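Side-chain contacts in CheA (Treponema denticola, PDB 6Y1Y), which probably relays chemoreceptor signals to the flagellar motor as an autophosphorylating histidine kinase, represented here by its dimerization domain, an elongated coiled-coil dimer: residues B[60-65]-B[76-81]; B[24-29]-B[105-110]. All blocks are in the same frame, centred on the assembly; numbering follows the deposited sequence.

Interactions 1 and 2 both join helix 7-67 to one of the two helices that run back along it, and they lie far apart on the elongated domain: their centres are 49 Å apart and their nearest atoms about 33 Å. Interaction 1, whose centre lies 36 Å from the centre of the chain, ties 60-65 to helix 72-87 just beyond the hairpin turn. Interaction 2, whose centre lies 13 Å from that of the chain, ties 24-29 to helix 93-125. Along the chain, the residues of interaction 1 fall between the two segments of interaction 2. Each contact also reaches the second subunit: Val79 packs on its Leu56 and Leu27 on its Leu111.

Interaction 1: residues B[60-65]-B[76-81]; sequences PEYLEK and KQDVLN
Tyr62 reaches from helix 7-67 to Asp78 and Val79 on helix 72-87, within the helical hairpin near one end of the CheA dimerization domain. The backbones stand well apart, with the CA atoms of Tyr62 and Val79, the nearest pair, 8.6 Å from each other, and the tyrosine side chain spans the gap. Its CG lies anti to the carbonyl carbon (chi1 -79°), and the CB bond points at helix 72-87, which carries the ring across with its hydroxyl leading.

The polar part is one short hydrogen bond: Tyr62 OH donates to Asp78 OD2 at 2.6 Å. The acceptor sits at the ring edge, in the plane of the ring, whereas the hydroxyl meets the carboxylate from above its plane, 36° out of it. The two flat groups are turned 50° against each other, and the side chains cross at about a right angle. Asp78 OD2 has a second partner, a salt bridge to Lys58 NZ of the same chain. One carboxylate oxygen thus serves both a neutral donor and a charged one, and the lysine probably helps to keep the aspartate ionised.

The apolar part lies along the same edge of the ring. Val79 and Tyr62 slide past each other in opposite directions, and Ile75 of helix 72-87 also touches the tyrosine. Val79 is buried and packs in addition on Leu56 of the second subunit, which brings the dimer interface beside the hairpin. Its branch CG2 makes the closest apolar approach, 3.5 Å from Tyr62 CD2 and 4.0 Å from Tyr62 CE2.

Interaction 2: residues B[24-29]-B[105-110]; sequences KASLNQ and KSSSQN
Ser26 and Ser107 point their CB bonds at each other's helices, and their hydroxyls come within 2.9 Å, measured from Ser26 OG to Ser107 OG. The two arrive by different rotations: OG of Ser26 is swung opposite its own backbone N (chi1 171°), while that of Ser107 lies beside its N (chi1 -65°). A water next to the pair is hydrogen-bonded to Ser107 OG at 2.6 Å and donates a weak bond to the carbonyl oxygen Ser26 O at 3.2 Å, so that one water links the helices, weakly on the Ser26 side. The contact belongs to the antiparallel helical pairing of the CheA dimerization domain: the N-to-C directions of the short segments 24-29 and 105-110 lie 151° apart, and their axes come within 9.6 Å. The CA atoms of Leu27 and Ser107 are the closest pair across the two segments, 6.5 Å apart. The CB bond of Leu27 does not aim straight across, yet its branch CD2 bends in to lie 3.8 Å from Ser107 CB. Ser107 turns its methylene to the leucine and its hydroxyl to Ser26. Leu27, buried, also packs on Phe104 of its own chain and on Leu111 of the second subunit. Beyond CB of Ser107, Leu27 CD2 approaches the backbone, 4.2 Å from Ser108 N.

Interaction 1: residues B[60-65]-B[76-81]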
loop_
_atom_site.group_PDB
_atom_site.type_symbol
_atom_site.label_atom_id
_atom_site.label_comp_id
_atom_site.label_asym_id
_atom_site.label_seq_id
_atom_site.Cartn_x
_atom_site.Cartn_y
_atom_site.Cartn_z
ATOM N N PRO B 60 -33.541 3.614 10.728
ATOM C CA PRO B 60 -34.714 4.269 11.328
ATOM C C PRO B 60 -35.967 4.084 10.499
ATOM O O PRO B 60 -37.059 3.903 11.058
ATOM C CB PRO B 60 -34.301 5.749 11.418
ATOM C CG PRO B 60 -32.807 5.759 11.250
ATOM C CD PRO B 60 -32.508 4.598 10.349
ATOM N N GLU B 61 -35.832 4.061 9.175
ATOM C CA GLU B 61 -36.991 3.839 8.322
ATOM C C GLU B 61 -37.594 2.473 8.585
ATOM O O GLU B 61 -38.819 2.334 8.698
ATOM C CB GLU B 61 -36.582 3.956 6.851
ATOM C CG GLU B 61 -36.172 5.345 6.407
ATOM C CD GLU B 61 -37.339 6.121 5.834
ATOM O OE1 GLU B 61 -37.144 7.301 5.469
ATOM O OE2 GLU B 61 -38.449 5.546 5.750
ATOM N N TYR B 62 -36.744 1.459 8.715
ATOM C CA TYR B 62 -37.219 0.098 8.942
ATOM C C TYR B 62 -37.861 -0.061 10.311
ATOM O O TYR B 62 -38.794 -0.853 10.461
ATOM C CB TYR B 62 -36.077 -0.891 8.743
ATOM C CG TYR B 62 -35.799 -1.182 7.288
ATOM C CD1 TYR B 62 -36.429 -0.467 6.273
ATOM C CD2 TYR B 62 -34.904 -2.175 6.937
ATOM C CE1 TYR B 62 -36.174 -0.745 4.938
ATOM C CE2 TYR B 62 -34.641 -2.464 5.610
ATOM C CZ TYR B 62 -35.285 -1.746 4.619
ATOM O OH TYR B 62 -35.037 -2.031 3.293
ATOM N N LEU B 63 -37.345 0.633 11.329
ATOM C CA LEU B 63 -37.999 0.592 12.635
ATOM C C LEU B 63 -39.411 1.137 12.535
ATOM O O LEU B 63 -40.356 0.554 13.084
ATOM C CB LEU B 63 -37.194 1.407 13.649
ATOM C CG LEU B 63 -35.823 0.845 13.997
ATOM C CD1 LEU B 63 -34.954 1.887 14.716
ATOM C CD2 LEU B 63 -35.989 -0.418 14.824
ATOM N N GLU B 64 -39.573 2.261 11.833
ATOM C CA GLU B 64 -40.905 2.805 11.595
ATOM C C GLU B 64 -41.793 1.794 10.877
ATOM O O GLU B 64 -42.966 1.626 11.225
ATOM C CB GLU B 64 -40.796 4.096 10.787
ATOM C CG GLU B 64 -42.054 4.934 10.747
ATOM C CD GLU B 64 -41.744 6.400 10.517
ATOM O OE1 GLU B 64 -41.239 6.735 9.422
ATOM O OE2 GLU B 64 -42.005 7.214 11.429
ATOM N N LYS B 65 -41.249 1.098 9.880
ATOM C CA LYS B 65 -42.055 0.142 9.128
ATOM C C LYS B 65 -42.483 -1.039 9.996
ATOM O O LYS B 65 -43.586 -1.569 9.825
ATOM C CB LYS B 65 -41.305 -0.301 7.875
ATOM C CG LYS B 65 -41.175 0.848 6.880
ATOM C CD LYS B 65 -40.323 0.489 5.691
ATOM C CE LYS B 65 -40.726 1.296 4.467
ATOM N NZ LYS B 65 -42.021 2.000 4.676
ATOM N N LYS B 76 -35.752 -7.743 8.947
ATOM C CA LYS B 76 -34.555 -8.376 9.491
ATOM C C LYS B 76 -33.645 -8.898 8.386
ATOM O O LYS B 76 -32.424 -8.695 8.417
ATOM C CB LYS B 76 -34.963 -9.523 10.412
ATOM C CG LYS B 76 -33.783 -10.243 11.047
ATOM C CD LYS B 76 -33.981 -10.396 12.544
ATOM C CE LYS B 76 -32.669 -10.682 13.254
ATOM N NZ LYS B 76 -32.849 -10.703 14.738
ATOM N N GLN B 77 -34.226 -9.579 7.403
ATOM C CA GLN B 77 -33.437 -10.144 6.317
ATOM C C GLN B 77 -32.741 -9.063 5.509
ATOM O O GLN B 77 -31.558 -9.202 5.167
ATOM C CB GLN B 77 -34.325 -11.013 5.425
ATOM C CG GLN B 77 -34.616 -12.362 6.051
ATOM C CD GLN B 77 -35.625 -13.187 5.274
ATOM O OE1 GLN B 77 -36.273 -12.702 4.348
ATOM N NE2 GLN B 77 -35.759 -14.456 5.656
ATOM N N ASP B 78 -33.448 -7.978 5.185
ATOM C CA ASP B 78 -32.821 -6.961 4.351
ATOM C C ASP B 78 -31.691 -6.263 5.092
ATOM O O ASP B 78 -30.654 -5.964 4.492
ATOM C CB ASP B 78 -33.851 -5.962 3.827
ATOM C CG ASP B 78 -33.320 -5.151 2.659
ATOM O OD1 ASP B 78 -32.927 -5.742 1.625
ATOM O OD2 ASP B 78 -33.262 -3.913 2.771
ATOM N N VAL B 79 -31.870 -5.984 6.390
ATOM C CA VAL B 79 -30.793 -5.387 7.172
ATOM C C VAL B 79 -29.585 -6.306 7.171
ATOM O O VAL B 79 -28.453 -5.854 6.970
ATOM C CB VAL B 79 -31.264 -5.063 8.602
ATOM C CG1 VAL B 79 -30.087 -4.588 9.456
ATOM C CG2 VAL B 79 -32.324 -4.003 8.542
ATOM N N LEU B 80 -29.801 -7.610 7.385
ATOM C CA LEU B 80 -28.689 -8.563 7.407
ATOM C C LEU B 80 -28.010 -8.655 6.046
ATOM O O LEU B 80 -26.787 -8.818 5.966
ATOM C CB LEU B 80 -29.184 -9.947 7.855
ATOM C CG LEU B 80 -29.473 -10.035 9.355
ATOM C CD1 LEU B 80 -30.216 -11.315 9.684
ATOM C CD2 LEU B 80 -28.168 -9.939 10.153
ATOM N N ASN B 81 -28.789 -8.563 4.968
ATOM C CA ASN B 81 -28.228 -8.632 3.620
ATOM C C ASN B 81 -27.404 -7.392 3.300
ATOM O O ASN B 81 -26.347 -7.495 2.668
ATOM C CB ASN B 81 -29.339 -8.852 2.600
ATOM C CG ASN B 81 -29.873 -10.264 2.656
ATOM O OD1 ASN B 81 -29.195 -11.167 3.147
ATOM N ND2 ASN B 81 -31.096 -10.465 2.187
#

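Interaction 2: residues B[24-29]-B[105-110]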
loop_
_atom_site.group_PDB
_atom_site.type_symbol
_atom_site.label_atom_id
_atom_site.label_comp_id
_atom_site.label_asym_id
_atom_site.label_seq_id
_atom_site.Cartn_x
_atom_site.Cartn_y
_atom_site.Cartn_z
ATOM N N LYS B 24 15.613 -3.967 -9.639
ATOM C CA LYS B 24 14.873 -2.799 -10.118
ATOM C C LYS B 24 13.592 -3.203 -10.837
ATOM O O LYS B 24 12.533 -2.597 -10.623
ATOM C CB LYS B 24 15.756 -1.951 -11.041
ATOM C CG LYS B 24 15.120 -0.626 -11.497
ATOM C CD LYS B 24 14.299 -0.721 -12.804
ATOM C CE LYS B 24 13.301 0.442 -12.899
ATOM N NZ LYS B 24 12.437 0.416 -14.120
ATOM N N ALA B 25 13.667 -4.213 -11.701
ATOM C CA ALA B 25 12.466 -4.659 -12.400
ATOM C C ALA B 25 11.414 -5.143 -11.410
ATOM O O ALA B 25 10.213 -4.899 -11.593
ATOM C CB ALA B 25 12.813 -5.756 -13.407
ATOM N N SER B 26 11.844 -5.808 -10.335
ATOM C CA SER B 26 10.884 -6.285 -9.348
ATOM C C SER B 26 10.291 -5.120 -8.566
ATOM O O SER B 26 9.083 -5.086 -8.307
ATOM C CB SER B 26 11.571 -7.277 -8.412
ATOM O OG SER B 26 10.748 -7.632 -7.311
ATOM N N LEU B 27 11.114 -4.124 -8.241
ATOM C CA LEU B 27 10.618 -2.941 -7.547
ATOM C C LEU B 27 9.636 -2.180 -8.420
ATOM O O LEU B 27 8.636 -1.655 -7.922
ATOM C CB LEU B 27 11.786 -2.040 -7.134
ATOM C CG LEU B 27 12.621 -2.609 -5.990
ATOM C CD1 LEU B 27 13.969 -1.921 -5.899
ATOM C CD2 LEU B 27 11.877 -2.491 -4.660
ATOM N N ASN B 28 9.898 -2.110 -9.729
ATOM C CA ASN B 28 8.941 -1.477 -10.629
ATOM C C ASN B 28 7.588 -2.182 -10.577
ATOM O O ASN B 28 6.545 -1.525 -10.512
ATOM C CB ASN B 28 9.487 -1.462 -12.058
ATOM C CG ASN B 28 8.527 -0.824 -13.041
ATOM O OD1 ASN B 28 8.191 0.368 -12.935
ATOM N ND2 ASN B 28 8.060 -1.618 -13.998
ATOM N N GLN B 29 7.584 -3.518 -10.584
ATOM C CA GLN B 29 6.322 -4.239 -10.481
ATOM C C GLN B 29 5.632 -3.950 -9.155
ATOM O O GLN B 29 4.397 -3.886 -9.104
ATOM C CB GLN B 29 6.555 -5.731 -10.679
ATOM C CG GLN B 29 6.860 -6.085 -12.142
ATOM C CD GLN B 29 5.790 -5.577 -13.109
ATOM O OE1 GLN B 29 6.079 -4.819 -14.033
ATOM N NE2 GLN B 29 4.550 -5.992 -12.891
ATOM N N LYS B 105 9.345 -5.318 0.705
ATOM C CA LYS B 105 10.391 -5.416 1.719
ATOM C C LYS B 105 11.484 -6.387 1.293
ATOM O O LYS B 105 12.670 -6.158 1.569
ATOM C CB LYS B 105 9.787 -5.846 3.056
ATOM C CG LYS B 105 9.043 -4.750 3.785
ATOM C CD LYS B 105 8.427 -5.319 5.049
ATOM C CE LYS B 105 7.990 -4.215 5.985
ATOM N NZ LYS B 105 7.407 -4.778 7.234
ATOM N N SER B 106 11.100 -7.496 0.659
ATOM C CA SER B 106 12.085 -8.485 0.226
ATOM C C SER B 106 13.023 -7.901 -0.819
ATOM O O SER B 106 14.249 -8.012 -0.696
ATOM C CB SER B 106 11.365 -9.718 -0.325
ATOM O OG SER B 106 12.287 -10.733 -0.684
ATOM N N SER B 107 12.468 -7.219 -1.822
ATOM C CA SER B 107 13.302 -6.653 -2.885
ATOM C C SER B 107 14.150 -5.503 -2.369
ATOM O O SER B 107 15.300 -5.334 -2.796
ATOM C CB SER B 107 12.431 -6.184 -4.046
ATOM O OG SER B 107 11.765 -7.271 -4.669
ATOM N N SER B 108 13.594 -4.689 -1.467
ATOM C CA SER B 108 14.355 -3.593 -0.872
ATOM C C SER B 108 15.534 -4.111 -0.065
ATOM O O SER B 108 16.639 -3.561 -0.140
ATOM C CB SER B 108 13.436 -2.747 0.009
ATOM O OG SER B 108 14.123 -1.626 0.543
ATOM N N GLN B 109 15.326 -5.178 0.710
ATOM C CA GLN B 109 16.451 -5.712 1.468
ATOM C C GLN B 109 17.519 -6.263 0.536
ATOM O O GLN B 109 18.720 -6.098 0.790
ATOM C CB GLN B 109 15.985 -6.797 2.429
ATOM C CG GLN B 109 17.120 -7.303 3.292
ATOM C CD GLN B 109 16.657 -8.228 4.390
ATOM O OE1 GLN B 109 16.151 -7.782 5.424
ATOM N NE2 GLN B 109 16.848 -9.515 4.186
ATOM N N ASN B 110 17.102 -6.916 -0.546
ATOM C CA ASN B 110 18.066 -7.414 -1.514
ATOM C C ASN B 110 18.855 -6.270 -2.127
ATOM O O ASN B 110 20.076 -6.371 -2.307
ATOM C CB ASN B 110 17.354 -8.221 -2.599
ATOM C CG ASN B 110 18.294 -9.148 -3.343
ATOM O OD1 ASN B 110 19.101 -9.852 -2.735
ATOM N ND2 ASN B 110 18.207 -9.135 -4.663
HETATM O O HOH W 1 9.558 -5.963 -5.257
#